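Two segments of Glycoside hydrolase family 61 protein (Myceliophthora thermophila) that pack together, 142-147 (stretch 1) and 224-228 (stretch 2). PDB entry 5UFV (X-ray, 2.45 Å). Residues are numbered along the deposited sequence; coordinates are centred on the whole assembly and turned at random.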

# COMPACT_ATOMS: atom_id res chain seq x y z
N ILE A 142 9.91 -6.56 -6.20
CA ILE A 142 10.53 -5.31 -6.59
C ILE A 142 10.82 -5.34 -8.09
O ILE A 142 11.56 -6.19 -8.55
CB ILE A 142 11.86 -5.08 -5.86
CG1 ILE A 142 11.59 -4.87 -4.36
CG2 ILE A 142 12.61 -3.89 -6.44
CD1 ILE A 142 12.84 -4.78 -3.50
N PRO A 143 10.24 -4.42 -8.86
CA PRO A 143 10.31 -4.47 -10.33
C PRO A 143 11.73 -4.65 -10.85
O PRO A 143 12.65 -4.05 -10.31
CB PRO A 143 9.79 -3.10 -10.77
CG PRO A 143 9.07 -2.53 -9.61
CD PRO A 143 9.55 -3.21 -8.37
N ASP A 144 11.87 -5.46 -11.91
CA ASP A 144 13.17 -5.70 -12.56
C ASP A 144 13.80 -4.43 -13.17
O ASP A 144 13.11 -3.63 -13.81
CB ASP A 144 13.05 -6.75 -13.68
CG ASP A 144 12.64 -8.12 -13.16
OD1 ASP A 144 13.12 -8.55 -12.07
OD2 ASP A 144 11.82 -8.77 -13.85
N GLY A 145 15.10 -4.30 -12.97
CA GLY A 145 15.87 -3.19 -13.50
C GLY A 145 15.84 -1.90 -12.69
O GLY A 145 16.51 -0.94 -13.05
N LEU A 146 15.08 -1.86 -11.59
CA LEU A 146 14.89 -0.62 -10.84
C LEU A 146 16.22 0.00 -10.44
O LEU A 146 17.07 -0.67 -9.88
CB LEU A 146 14.09 -0.89 -9.58
CG LEU A 146 13.55 0.26 -8.75
CD1 LEU A 146 12.64 1.16 -9.57
CD2 LEU A 146 12.80 -0.28 -7.55
N ALA A 147 16.42 1.28 -10.74
CA ALA A 147 17.69 1.93 -10.39
C ALA A 147 17.91 1.81 -8.90
O ALA A 147 16.95 1.90 -8.13
CB ALA A 147 17.69 3.39 -10.80
N VAL A 224 0.39 0.12 -13.06
CA VAL A 224 1.53 -0.43 -12.33
C VAL A 224 2.82 -0.35 -13.14
O VAL A 224 2.82 -0.67 -14.32
CB VAL A 224 1.28 -1.92 -12.01
CG1 VAL A 224 2.51 -2.57 -11.36
CG2 VAL A 224 0.05 -2.08 -11.13
N PHE A 225 3.91 0.02 -12.48
CA PHE A 225 5.23 -0.04 -13.09
C PHE A 225 5.86 -1.42 -13.03
O PHE A 225 6.06 -1.97 -11.95
CB PHE A 225 6.16 0.96 -12.41
CG PHE A 225 7.51 1.03 -13.03
CD1 PHE A 225 7.65 1.36 -14.36
CD2 PHE A 225 8.63 0.74 -12.29
CE1 PHE A 225 8.90 1.41 -14.95
CE2 PHE A 225 9.88 0.78 -12.87
CZ PHE A 225 10.02 1.13 -14.20
N LYS A 226 6.21 -1.97 -14.20
CA LYS A 226 6.70 -3.36 -14.34
C LYS A 226 8.22 -3.49 -14.48
O LYS A 226 8.77 -4.56 -14.23
CB LYS A 226 6.10 -4.00 -15.59
CG LYS A 226 4.59 -4.01 -15.66
CD LYS A 226 3.97 -5.12 -14.81
CE LYS A 226 2.45 -5.13 -15.03
NZ LYS A 226 1.76 -6.34 -14.50
N GLY A 227 8.88 -2.43 -14.92
CA GLY A 227 10.32 -2.44 -15.14
C GLY A 227 10.64 -3.01 -16.50
O GLY A 227 10.11 -2.55 -17.52
N THR A 228 11.48 -4.04 -16.51
CA THR A 228 12.06 -4.59 -17.74
C THR A 228 11.94 -6.12 -17.81
O THR A 228 10.84 -6.68 -17.84
CB THR A 228 13.54 -4.16 -17.86
OG1 THR A 228 14.26 -4.53 -16.67
CG2 THR A 228 13.66 -2.66 -18.02

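A single carbonyl oxygen, Asp144 O, gathers most of the polar contact between these two stretches. Three groups of stretch 2 converge on it. The backbone N of Thr228 donates a weak hydrogen bond to Asp144 O at 3.2 Å, bent to 130° at the hydrogen. The side chain of the same threonine adds a second weak bond, from Thr228 OG1 to Asp144 O, also 3.2 Å. Gly227 CA lies 3.3 Å from Asp144 O, in a CA-H...O contact. None of the three is strong alone, but they share one acceptor.

The backbone of stretch 1 presents this oxygen through a type II beta turn from Pro143 to Leu146. Pro143, with phi of -50°, and Asp144, with phi of -62°, lead into Gly145. Gly145 has a positive phi of 82°, which favours glycine. The contact adds a second reason. An ideal CB on Gly145 would fall 2.7 Å from Thr228 OG1, which is a clash.

Gly227 repeats the theme on the other stretch. Its phi is 84°, again a value that suits glycine. An ideal CB on Gly227 would point toward stretch 1 and sit 2.1 Å from Asp144 O, a clash. The bare CA therefore lets the backbones come close, with Asp144 CA and Gly227 CA 5.0 Å apart.

Thr228 takes the p rotamer, with chi1 of 54°. This places its hydroxyl within reach of the carbonyl while its CA-to-CB bond points sideways. The side chain of Asp144 makes a looser approach, with Asp144 CB 3.9 Å from Thr228 OG1. Its carboxylate makes no hydrogen bond or salt bridge to stretch 2, and the residue is exposed.

The apolar part of the contact centres on Phe225. Its CA-to-CB bond points sideways, but chi1 of -176° carries the ring nearer to stretch 1. Pro143 CG is 4.3 Å from Phe225 CD2, and Leu146 CD1 is 4.3 Å from Phe225 CE2. Both neighbours approach the ring obliquely. All three residues are buried, as suits their apolar side chains.

Pro143 also packs on the backbone of stretch 2. Pro143 CG is 3.9 Å from Phe225 O, and Pro143 CB is 3.9 Å from Lys226 O. The compact ring fits this close packing. The CA-to-CB bond of Lys226 points away, and the nearest approach of its side chain to stretch 1 is Lys226 CB to Pro143 CB, 6.1 Å. An exposed position suits its charged end.

The two stretches bury 259 Å² in total, a small contact between segments distant in sequence.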